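Local coordinates for uncharacterized protein (Bacteroides ovatus, PDB 4E6F) that is of unknown function but belongs to the DUF4468 family, whose characteristic domain has a TBP-like fold, at residues G16-F27 / K126-K134; Q38-M49 / I99-V110. All blocks are in the same frame, centred on the assembly; numbering follows the deposited sequence.

Interaction 1: G16-F27 / K126-K134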
loop_
_atom_site.group_PDB
_atom_site.type_symbol
_atom_site.label_atom_id
_atom_site.label_comp_id
_atom_site.label_asym_id
_atom_site.label_seq_id
_atom_site.Cartn_x
_atom_site.Cartn_y
_atom_site.Cartn_z
ATOM N N GLY A 16 -2.665 -1.160 -15.358
ATOM C CA GLY A 16 -3.268 -1.773 -14.173
ATOM C C GLY A 16 -2.490 -1.738 -12.863
ATOM O O GLY A 16 -3.006 -2.192 -11.835
ATOM N N ALA A 17 -1.240 -1.220 -12.869
ATOM C CA ALA A 17 -0.430 -1.215 -11.645
ATOM C C ALA A 17 -0.968 -0.266 -10.570
ATOM O O ALA A 17 -0.673 -0.474 -9.391
ATOM C CB ALA A 17 0.998 -0.839 -11.980
ATOM N N VAL A 18 -1.700 0.798 -10.968
ATOM C CA VAL A 18 -2.220 1.793 -10.017
ATOM C C VAL A 18 -3.752 1.840 -10.194
ATOM O O VAL A 18 -4.262 2.600 -11.028
ATOM C CB VAL A 18 -1.558 3.189 -10.215
ATOM C CG1 VAL A 18 -2.167 4.230 -9.264
ATOM C CG2 VAL A 18 -0.040 3.112 -10.027
ATOM N N PRO A 19 -4.501 0.990 -9.470
ATOM C CA PRO A 19 -5.943 0.947 -9.689
ATOM C C PRO A 19 -6.651 2.165 -9.142
ATOM O O PRO A 19 -6.233 2.751 -8.134
ATOM C CB PRO A 19 -6.391 -0.321 -8.931
ATOM C CG PRO A 19 -5.121 -1.107 -8.656
ATOM C CD PRO A 19 -4.078 -0.026 -8.489
ATOM N N GLU A 20 -7.748 2.522 -9.813
ATOM C CA GLU A 20 -8.604 3.630 -9.407
ATOM C C GLU A 20 -10.003 3.098 -9.157
ATOM O O GLU A 20 -10.509 2.269 -9.929
ATOM C CB GLU A 20 -8.626 4.734 -10.460
ATOM C CG GLU A 20 -7.283 5.426 -10.589
ATOM C CD GLU A 20 -7.227 6.383 -11.760
ATOM O OE1 GLU A 20 -7.931 7.421 -11.712
ATOM O OE2 GLU A 20 -6.491 6.090 -12.731
ATOM N N VAL A 21 -10.604 3.549 -8.052
ATOM C CA VAL A 21 -11.966 3.175 -7.648
ATOM C C VAL A 21 -12.688 4.475 -7.320
ATOM O O VAL A 21 -12.221 5.222 -6.459
ATOM C CB VAL A 21 -12.009 2.177 -6.457
ATOM C CG1 VAL A 21 -13.465 1.874 -6.059
ATOM C CG2 VAL A 21 -11.258 0.894 -6.776
ATOM N N ASP A 22 -13.796 4.762 -8.039
ATOM C CA ASP A 22 -14.588 5.998 -7.871
ATOM C C ASP A 22 -13.668 7.254 -7.907
ATOM O O ASP A 22 -13.774 8.146 -7.056
ATOM C CB ASP A 22 -15.429 5.940 -6.567
ATOM C CG ASP A 22 -16.385 4.753 -6.485
ATOM O OD1 ASP A 22 -17.048 4.450 -7.506
ATOM O OD2 ASP A 22 -16.460 4.119 -5.404
ATOM N N GLY A 23 -12.741 7.266 -8.865
ATOM C CA GLY A 23 -11.783 8.351 -9.091
ATOM C C GLY A 23 -10.633 8.485 -8.104
ATOM O O GLY A 23 -9.896 9.472 -8.154
ATOM N N LYS A 24 -10.459 7.492 -7.210
ATOM C CA LYS A 24 -9.400 7.521 -6.191
ATOM C C LYS A 24 -8.451 6.340 -6.334
ATOM O O LYS A 24 -8.875 5.260 -6.725
ATOM C CB LYS A 24 -10.017 7.496 -4.774
ATOM C CG LYS A 24 -11.037 8.610 -4.493
ATOM C CD LYS A 24 -10.385 9.976 -4.361
ATOM C CE LYS A 24 -11.362 11.018 -3.861
ATOM N NZ LYS A 24 -10.809 12.386 -4.021
ATOM N N VAL A 25 -7.183 6.538 -5.978
ATOM C CA VAL A 25 -6.212 5.448 -6.039
ATOM C C VAL A 25 -6.469 4.491 -4.888
ATOM O O VAL A 25 -6.464 4.897 -3.712
ATOM C CB VAL A 25 -4.761 5.972 -6.035
ATOM C CG1 VAL A 25 -3.760 4.820 -5.854
ATOM C CG2 VAL A 25 -4.477 6.734 -7.324
ATOM N N VAL A 26 -6.680 3.209 -5.218
ATOM C CA VAL A 26 -6.877 2.181 -4.209
ATOM C C VAL A 26 -6.113 0.940 -4.643
ATOM O O VAL A 26 -6.502 0.321 -5.638
ATOM C CB VAL A 26 -8.373 1.839 -3.997
ATOM C CG1 VAL A 26 -8.546 0.756 -2.921
ATOM C CG2 VAL A 26 -9.194 3.082 -3.639
ATOM N N PHE A 27 -5.049 0.568 -3.932
ATOM C CA PHE A 27 -4.391 -0.716 -4.221
ATOM C C PHE A 27 -5.158 -1.778 -3.466
ATOM O O PHE A 27 -5.601 -1.516 -2.350
ATOM C CB PHE A 27 -2.917 -0.696 -3.776
ATOM C CG PHE A 27 -2.045 0.277 -4.528
ATOM C CD1 PHE A 27 -1.891 1.585 -4.084
ATOM C CD2 PHE A 27 -1.377 -0.116 -5.687
ATOM C CE1 PHE A 27 -1.070 2.491 -4.777
ATOM C CE2 PHE A 27 -0.554 0.795 -6.384
ATOM C CZ PHE A 27 -0.411 2.089 -5.924
ATOM N N LYS A 126 -1.179 14.510 -3.913
ATOM C CA LYS A 126 -2.194 13.455 -3.753
ATOM C C LYS A 126 -1.893 12.365 -4.781
ATOM O O LYS A 126 -1.564 12.691 -5.930
ATOM C CB LYS A 126 -3.618 14.008 -3.958
ATOM C CG LYS A 126 -4.049 15.024 -2.910
ATOM C CD LYS A 126 -5.448 15.554 -3.219
ATOM C CE LYS A 126 -5.860 16.721 -2.342
ATOM N NZ LYS A 126 -5.251 18.008 -2.786
ATOM N N ALA A 127 -2.018 11.072 -4.415
ATOM C CA ALA A 127 -1.703 10.020 -5.392
ATOM C C ALA A 127 -2.502 10.165 -6.710
ATOM O O ALA A 127 -1.986 9.851 -7.779
ATOM C CB ALA A 127 -1.968 8.653 -4.772
ATOM N N GLU A 128 -3.749 10.657 -6.632
ATOM C CA GLU A 128 -4.672 10.788 -7.780
ATOM C C GLU A 128 -4.200 11.761 -8.840
ATOM O O GLU A 128 -4.621 11.654 -9.997
ATOM C CB GLU A 128 -6.066 11.243 -7.322
ATOM C CG GLU A 128 -6.792 10.197 -6.500
ATOM C CD GLU A 128 -6.237 9.982 -5.098
ATOM O OE1 GLU A 128 -5.687 10.950 -4.517
ATOM O OE2 GLU A 128 -6.385 8.857 -4.569
ATOM N N GLU A 129 -3.361 12.705 -8.450
ATOM C CA GLU A 129 -2.875 13.717 -9.395
ATOM C C GLU A 129 -1.396 13.517 -9.650
ATOM O O GLU A 129 -0.739 14.416 -10.213
ATOM C CB GLU A 129 -3.134 15.157 -8.856
ATOM C CG GLU A 129 -4.352 15.332 -7.951
ATOM C CD GLU A 129 -5.723 15.040 -8.534
ATOM O OE1 GLU A 129 -5.912 15.206 -9.761
ATOM O OE2 GLU A 129 -6.628 14.690 -7.743
ATOM N N TRP A 130 -0.844 12.325 -9.256
ATOM C CA TRP A 130 0.576 12.101 -9.310
ATOM C C TRP A 130 1.021 10.740 -9.904
ATOM O O TRP A 130 1.872 10.714 -10.795
ATOM C CB TRP A 130 1.090 12.237 -7.878
ATOM C CG TRP A 130 2.480 12.772 -7.759
ATOM C CD1 TRP A 130 3.518 12.188 -7.101
ATOM C CD2 TRP A 130 2.995 13.991 -8.328
ATOM N NE1 TRP A 130 4.642 12.976 -7.196
ATOM C CE2 TRP A 130 4.353 14.086 -7.950
ATOM C CE3 TRP A 130 2.433 15.027 -9.103
ATOM C CZ2 TRP A 130 5.180 15.145 -8.369
ATOM C CZ3 TRP A 130 3.249 16.078 -9.514
ATOM C CH2 TRP A 130 4.606 16.130 -9.147
ATOM N N ILE A 131 0.473 9.603 -9.395
ATOM C CA ILE A 131 0.941 8.270 -9.843
ATOM C C ILE A 131 -0.059 7.509 -10.711
ATOM O O ILE A 131 0.216 6.377 -11.093
ATOM C CB ILE A 131 1.380 7.387 -8.638
ATOM C CG1 ILE A 131 0.214 7.105 -7.641
ATOM C CG2 ILE A 131 2.575 8.026 -7.927
ATOM C CD1 ILE A 131 0.542 5.994 -6.639
ATOM N N THR A 132 -1.216 8.096 -10.990
ATOM C CA THR A 132 -2.210 7.460 -11.854
ATOM C C THR A 132 -1.709 7.389 -13.299
ATOM O O THR A 132 -0.814 8.158 -13.681
ATOM C CB THR A 132 -3.518 8.236 -11.815
ATOM O OG1 THR A 132 -3.243 9.613 -12.091
ATOM C CG2 THR A 132 -4.245 8.079 -10.477
ATOM N N ASP A 133 -2.284 6.484 -14.101
ATOM C CA ASP A 133 -1.874 6.343 -15.515
ATOM C C ASP A 133 -1.876 7.679 -16.254
ATOM O O ASP A 133 -0.966 7.952 -17.042
ATOM C CB ASP A 133 -2.827 5.383 -16.255
ATOM C CG ASP A 133 -2.751 3.928 -15.847
ATOM O OD1 ASP A 133 -1.975 3.602 -14.908
ATOM O OD2 ASP A 133 -3.445 3.098 -16.481
ATOM N N LYS A 134 -2.914 8.505 -16.011
ATOM C CA LYS A 134 -3.105 9.799 -16.671
ATOM C C LYS A 134 -1.846 10.663 -16.592
ATOM O O LYS A 134 -1.491 11.329 -17.573
ATOM C CB LYS A 134 -4.306 10.534 -16.029
ATOM C CG LYS A 134 -4.702 11.838 -16.713
ATOM C CD LYS A 134 -5.805 12.531 -15.920
ATOM C CE LYS A 134 -6.040 13.948 -16.379
ATOM N NZ LYS A 134 -7.119 14.597 -15.592
HETATM O O HOH W 1 -4.308 0.647 -16.432
HETATM O O HOH W 2 -4.126 4.837 -12.654
HETATM O O HOH W 3 -3.043 1.451 -13.547
HETATM O O HOH W 4 -5.547 7.658 -14.866
HETATM O O HOH W 5 -5.042 7.168 -2.774
#
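V25 and E128 meet where a beta hairpin, strands 20-21 and 24-32 joined by a type I' turn from V21 to K24, packs against the 3-10 segment 127-128 and the start of helix 133-136. The hairpin lies at the margin of the antiparallel sheet of this protein, whose DUF4468 domain has a TBP-like fold. The E128 chain is bent at chi2 (72°), which brings OE2 to the backbone N of V25. OE2 then takes the backbone N-H of V25 on its anti lone pair, with V25 N to E128 OE2 at 2.8 Å and an N-H...O angle of 162°. A water donates to the same OE2 and to V25 O. With an alanine here instead of E128, the V25 N-H would probably lose this acceptor, and a gap would be likely beside G23 O, where CG now rests.

Next to this polar grip the methyls close in. V25 CG2 presses on T132 CG2 at 3.4 Å, a tight carbon pair, and also touches A127 CB. E20 crosses T132 at about a right angle, its carboxylate carbon CD 3.7 Å from T132 CG2. V18 meets I131 in the same crosswise manner, CG1 to CG1 at 4.1 Å. I131 CD1 reaches the edge of the F27 ring, near its plane, and helix 149-169 touches both side chains. D133 is held by salt bridges to R152 and K141. Waters also tie it to the hairpin side: one accepts from G16 N and donates to D133 OD2 at 2.6 Å, and another accepts from V18 N and donates to D133 OD1 at 2.8 Å.

Interaction 2: Q38-M49 / I99-V110; sequences QAQIYDTMTKWM and ITVTCKPGNCLV. With EDO (1,2-ethanediol), chain F.
A helix-on-sheet core joins helix 38-54 to the hairpin of strands 90-104 and 107-119. Its side chains interlock without a hydrogen bond between the two segments. I41 drives CD1 into the type II turn from K104 to N107, 3.3 Å from K104 O and 3.4 Å from N107 N. Its other branch, CG2, touches C103 SG and C108 CB. C103 SG also sits against Y42 CA at 3.7 Å. The segment axes of helix 38-49 and strand 99-104 run nearly antiparallel, at 154° and 7.1 Å apart. This packing of a helix on an antiparallel sheet belongs to the TBP-like fold of the DUF4468 domain. Further along, M45, a selenomethionine, holds CG anti to its carbonyl carbon (chi1 -73°), and CG touches both V101 CG1 and C108 SG. M49, also a selenomethionine, slides past V101 in the opposite direction, and M49 CE meets V101 CG2 tightly at 3.4 Å. W48 offers its ring edge to I99 CG2, while its NE1 bonds to D165 of helix 149-169. At the other end of the helix segment, Q38 runs beside P105, with OE1 3.5 Å from P105 CD.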
loop_
_atom_site.group_PDB
_atom_site.type_symbol
_atom_site.label_atom_id
_atom_site.label_comp_id
_atom_site.label_asym_id
_atom_site.label_seq_id
_atom_site.Cartn_x
_atom_site.Cartn_y
_atom_site.Cartn_z
ATOM N N GLN A 38 -14.964 -16.139 9.572
ATOM C CA GLN A 38 -14.801 -14.683 9.577
ATOM C C GLN A 38 -14.043 -14.219 10.849
ATOM O O GLN A 38 -13.133 -13.371 10.751
ATOM C CB GLN A 38 -16.163 -13.998 9.476
ATOM C CG GLN A 38 -16.047 -12.475 9.479
ATOM C CD GLN A 38 -17.337 -11.787 9.159
ATOM O OE1 GLN A 38 -18.009 -12.078 8.155
ATOM N NE2 GLN A 38 -17.669 -10.801 9.988
ATOM N N ALA A 39 -14.410 -14.768 12.029
ATOM C CA ALA A 39 -13.786 -14.398 13.307
ATOM C C ALA A 39 -12.289 -14.722 13.333
ATOM O O ALA A 39 -11.506 -13.893 13.772
ATOM C CB ALA A 39 -14.493 -15.105 14.466
ATOM N N GLN A 40 -11.876 -15.875 12.777
ATOM C CA GLN A 40 -10.450 -16.226 12.742
ATOM C C GLN A 40 -9.643 -15.246 11.847
ATOM O O GLN A 40 -8.513 -14.865 12.171
ATOM C CB GLN A 40 -10.289 -17.663 12.194
ATOM C CG GLN A 40 -10.979 -18.715 13.075
ATOM C CD GLN A 40 -10.777 -20.087 12.467
ATOM O OE1 GLN A 40 -11.471 -20.475 11.535
ATOM N NE2 GLN A 40 -9.809 -20.841 12.955
ATOM N N ILE A 41 -10.225 -14.869 10.718
ATOM C CA ILE A 41 -9.563 -13.945 9.772
ATOM C C ILE A 41 -9.448 -12.559 10.411
ATOM O O ILE A 41 -8.378 -11.920 10.361
ATOM C CB ILE A 41 -10.343 -13.915 8.441
ATOM C CG1 ILE A 41 -10.285 -15.314 7.753
ATOM C CG2 ILE A 41 -9.783 -12.817 7.487
ATOM C CD1 ILE A 41 -11.246 -15.459 6.573
ATOM N N TYR A 42 -10.564 -12.108 11.031
ATOM C CA TYR A 42 -10.617 -10.812 11.700
ATOM C C TYR A 42 -9.537 -10.746 12.804
ATOM O O TYR A 42 -8.845 -9.730 12.914
ATOM C CB TYR A 42 -12.036 -10.592 12.260
ATOM C CG TYR A 42 -12.162 -9.351 13.113
ATOM C CD1 TYR A 42 -12.446 -8.111 12.542
ATOM C CD2 TYR A 42 -12.052 -9.423 14.499
ATOM C CE1 TYR A 42 -12.570 -6.963 13.335
ATOM C CE2 TYR A 42 -12.168 -8.284 15.295
ATOM C CZ TYR A 42 -12.424 -7.059 14.706
ATOM O OH TYR A 42 -12.561 -5.953 15.512
ATOM N N ASP A 43 -9.392 -11.823 13.624
ATOM C CA ASP A 43 -8.392 -11.814 14.690
ATOM C C ASP A 43 -6.981 -11.832 14.125
ATOM O O ASP A 43 -6.100 -11.190 14.687
ATOM C CB ASP A 43 -8.603 -12.972 15.667
ATOM C CG ASP A 43 -9.911 -12.890 16.441
ATOM O OD1 ASP A 43 -10.439 -11.762 16.612
ATOM O OD2 ASP A 43 -10.382 -13.937 16.904
ATOM N N THR A 44 -6.747 -12.554 13.012
ATOM C CA THR A 44 -5.412 -12.572 12.404
ATOM C C THR A 44 -5.051 -11.192 11.869
ATOM O O THR A 44 -3.904 -10.741 11.996
ATOM C CB THR A 44 -5.366 -13.615 11.267
ATOM O OG1 THR A 44 -5.699 -14.896 11.804
ATOM C CG2 THR A 44 -4.009 -13.685 10.576
HETATM N N MSE A 45 -6.039 -10.538 11.244
HETATM C CA MSE A 45 -5.840 -9.228 10.615
HETATM C C MSE A 45 -5.701 -8.089 11.646
HETATM O O MSE A 45 -4.915 -7.155 11.405
HETATM C CB MSE A 45 -6.940 -8.963 9.600
HETATM C CG MSE A 45 -6.759 -9.826 8.335
HETATM SE SE MSE A 45 -5.140 -9.241 7.315
HETATM C CE MSE A 45 -3.796 -10.534 7.990
ATOM N N THR A 46 -6.416 -8.167 12.800
ATOM C CA THR A 46 -6.236 -7.108 13.805
ATOM C C THR A 46 -4.817 -7.206 14.368
ATOM O O THR A 46 -4.150 -6.165 14.493
ATOM C CB THR A 46 -7.302 -7.132 14.910
ATOM O OG1 THR A 46 -7.357 -8.427 15.487
ATOM C CG2 THR A 46 -8.671 -6.701 14.425
ATOM N N LYS A 47 -4.332 -8.440 14.673
ATOM C CA LYS A 47 -2.976 -8.617 15.188
ATOM C C LYS A 47 -1.959 -8.170 14.140
ATOM O O LYS A 47 -1.008 -7.460 14.465
ATOM C CB LYS A 47 -2.729 -10.079 15.603
ATOM C CG LYS A 47 -3.386 -10.454 16.924
ATOM N N TRP A 48 -2.163 -8.554 12.876
ATOM C CA TRP A 48 -1.229 -8.147 11.829
ATOM C C TRP A 48 -1.183 -6.619 11.699
ATOM O O TRP A 48 -0.092 -6.029 11.696
ATOM C CB TRP A 48 -1.586 -8.768 10.468
ATOM C CG TRP A 48 -0.817 -8.129 9.344
ATOM C CD1 TRP A 48 0.503 -8.314 9.051
ATOM C CD2 TRP A 48 -1.273 -7.063 8.492
ATOM N NE1 TRP A 48 0.900 -7.439 8.069
ATOM C CE2 TRP A 48 -0.174 -6.660 7.702
ATOM C CE3 TRP A 48 -2.518 -6.431 8.302
ATOM C CZ2 TRP A 48 -0.269 -5.642 6.749
ATOM C CZ3 TRP A 48 -2.614 -5.411 7.359
ATOM C CH2 TRP A 48 -1.493 -5.008 6.617
HETATM N N MSE A 49 -2.355 -5.985 11.565
HETATM C CA MSE A 49 -2.341 -4.548 11.355
HETATM C C MSE A 49 -1.765 -3.812 12.562
HETATM O O MSE A 49 -1.037 -2.841 12.392
HETATM C CB MSE A 49 -3.723 -3.995 11.004
HETATM C CG MSE A 49 -3.576 -2.607 10.388
HETATM SE SE MSE A 49 -5.251 -1.662 10.194
HETATM C CE MSE A 49 -6.067 -2.842 8.898
ATOM N N ILE A 99 -5.142 1.833 5.677
ATOM C CA ILE A 99 -5.258 0.398 5.367
ATOM C C ILE A 99 -6.676 0.019 5.746
ATOM O O ILE A 99 -7.060 0.244 6.895
ATOM C CB ILE A 99 -4.259 -0.494 6.143
ATOM C CG1 ILE A 99 -2.834 0.052 6.066
ATOM C CG2 ILE A 99 -4.342 -1.960 5.619
ATOM C CD1 ILE A 99 -1.830 -0.727 7.013
ATOM N N THR A 100 -7.436 -0.576 4.825
ATOM C CA THR A 100 -8.816 -0.988 5.084
ATOM C C THR A 100 -8.903 -2.473 4.825
ATOM O O THR A 100 -8.594 -2.916 3.711
ATOM C CB THR A 100 -9.770 -0.199 4.218
ATOM O OG1 THR A 100 -9.614 1.192 4.559
ATOM C CG2 THR A 100 -11.248 -0.645 4.406
ATOM N N VAL A 101 -9.347 -3.237 5.821
ATOM C CA VAL A 101 -9.439 -4.702 5.718
ATOM C C VAL A 101 -10.877 -5.119 5.922
ATOM O O VAL A 101 -11.512 -4.669 6.881
ATOM C CB VAL A 101 -8.503 -5.392 6.746
ATOM C CG1 VAL A 101 -8.692 -6.914 6.738
ATOM C CG2 VAL A 101 -7.053 -5.034 6.460
ATOM N N THR A 102 -11.394 -5.971 5.005
ATOM C CA THR A 102 -12.762 -6.477 5.068
ATOM C C THR A 102 -12.672 -8.012 5.129
ATOM O O THR A 102 -12.143 -8.637 4.199
ATOM C CB THR A 102 -13.564 -5.994 3.850
ATOM O OG1 THR A 102 -13.507 -4.560 3.783
ATOM C CG2 THR A 102 -15.041 -6.438 3.915
ATOM N N CYS A 103 -13.148 -8.591 6.220
ATOM C CA CYS A 103 -13.109 -10.034 6.485
ATOM C C CYS A 103 -14.489 -10.629 6.309
ATOM O O CYS A 103 -15.471 -10.103 6.838
ATOM C CB CYS A 103 -12.579 -10.323 7.892
ATOM S SG CYS A 103 -11.053 -9.435 8.319
ATOM N N LYS A 104 -14.543 -11.785 5.643
ATOM C CA LYS A 104 -15.766 -12.553 5.422
ATOM C C LYS A 104 -15.412 -14.003 5.688
ATOM O O LYS A 104 -14.221 -14.313 5.730
ATOM C CB LYS A 104 -16.274 -12.362 3.977
ATOM C CG LYS A 104 -16.852 -10.976 3.683
ATOM C CD LYS A 104 -17.253 -10.855 2.217
ATOM C CE LYS A 104 -17.753 -9.472 1.861
ATOM N NZ LYS A 104 -17.869 -9.294 0.387
ATOM N N PRO A 105 -16.369 -14.933 5.836
ATOM C CA PRO A 105 -15.960 -16.331 6.011
ATOM C C PRO A 105 -15.118 -16.781 4.823
ATOM O O PRO A 105 -15.556 -16.647 3.683
ATOM C CB PRO A 105 -17.295 -17.088 6.077
ATOM C CG PRO A 105 -18.303 -16.033 6.529
ATOM C CD PRO A 105 -17.841 -14.777 5.874
ATOM N N GLY A 106 -13.903 -17.253 5.101
ATOM C CA GLY A 106 -13.006 -17.793 4.081
ATOM C C GLY A 106 -12.242 -16.805 3.213
ATOM O O GLY A 106 -11.471 -17.230 2.321
ATOM N N ASN A 107 -12.475 -15.483 3.398
ATOM C CA ASN A 107 -11.757 -14.545 2.532
ATOM C C ASN A 107 -11.474 -13.197 3.191
ATOM O O ASN A 107 -12.121 -12.826 4.175
ATOM C CB ASN A 107 -12.447 -14.377 1.186
ATOM C CG ASN A 107 -13.813 -13.800 1.232
ATOM O OD1 ASN A 107 -13.982 -12.588 1.395
ATOM N ND2 ASN A 107 -14.811 -14.652 1.005
ATOM N N CYS A 108 -10.492 -12.482 2.628
ATOM C CA CYS A 108 -10.070 -11.196 3.173
ATOM C C CYS A 108 -9.752 -10.267 2.032
ATOM O O CYS A 108 -9.055 -10.664 1.098
ATOM C CB CYS A 108 -8.840 -11.387 4.065
ATOM S SG CYS A 108 -8.350 -9.901 4.955
ATOM N N LEU A 109 -10.218 -9.014 2.127
ATOM C CA LEU A 109 -9.863 -7.986 1.149
ATOM C C LEU A 109 -9.005 -6.973 1.876
ATOM O O LEU A 109 -9.420 -6.481 2.933
ATOM C CB LEU A 109 -11.100 -7.309 0.528
ATOM C CG LEU A 109 -10.824 -6.119 -0.426
ATOM C CD1 LEU A 109 -10.120 -6.568 -1.700
ATOM C CD2 LEU A 109 -12.149 -5.370 -0.761
ATOM N N VAL A 110 -7.837 -6.622 1.325
ATOM C CA VAL A 110 -6.974 -5.610 1.915
ATOM C C VAL A 110 -6.851 -4.461 0.914
ATOM O O VAL A 110 -6.501 -4.694 -0.250
ATOM C CB VAL A 110 -5.579 -6.149 2.327
ATOM C CG1 VAL A 110 -4.716 -5.039 2.958
ATOM C CG2 VAL A 110 -5.707 -7.338 3.292
HETATM C C1 EDO F . -9.601 -23.375 10.255
HETATM O O1 EDO F . -8.865 -23.278 11.456
HETATM C C2 EDO F . -9.135 -24.584 9.393
HETATM O O2 EDO F . -9.264 -25.795 10.115
#

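In the fold
Interactions 1 and 2 have centres 24 Å apart and do not touch, though their nearest atoms come to about 4 Å. Both reach the same antiparallel sheet, in which strands 24-32 and 107-119 are neighbours. Along the chain, strand 24-32 leads on to helix 38-54, and interaction 2 is nested inside the loop closed by interaction 1. Interaction 2 holds helix 38-54 on the sheet in the DUF4468 domain. Interaction 1 brings the chain after strand 123-126 back to the early hairpin. Helix 149-169 touches side chains of both contacts, F27 and I131 in one and M45, W48 and I99 in the other, and so bridges the two regions.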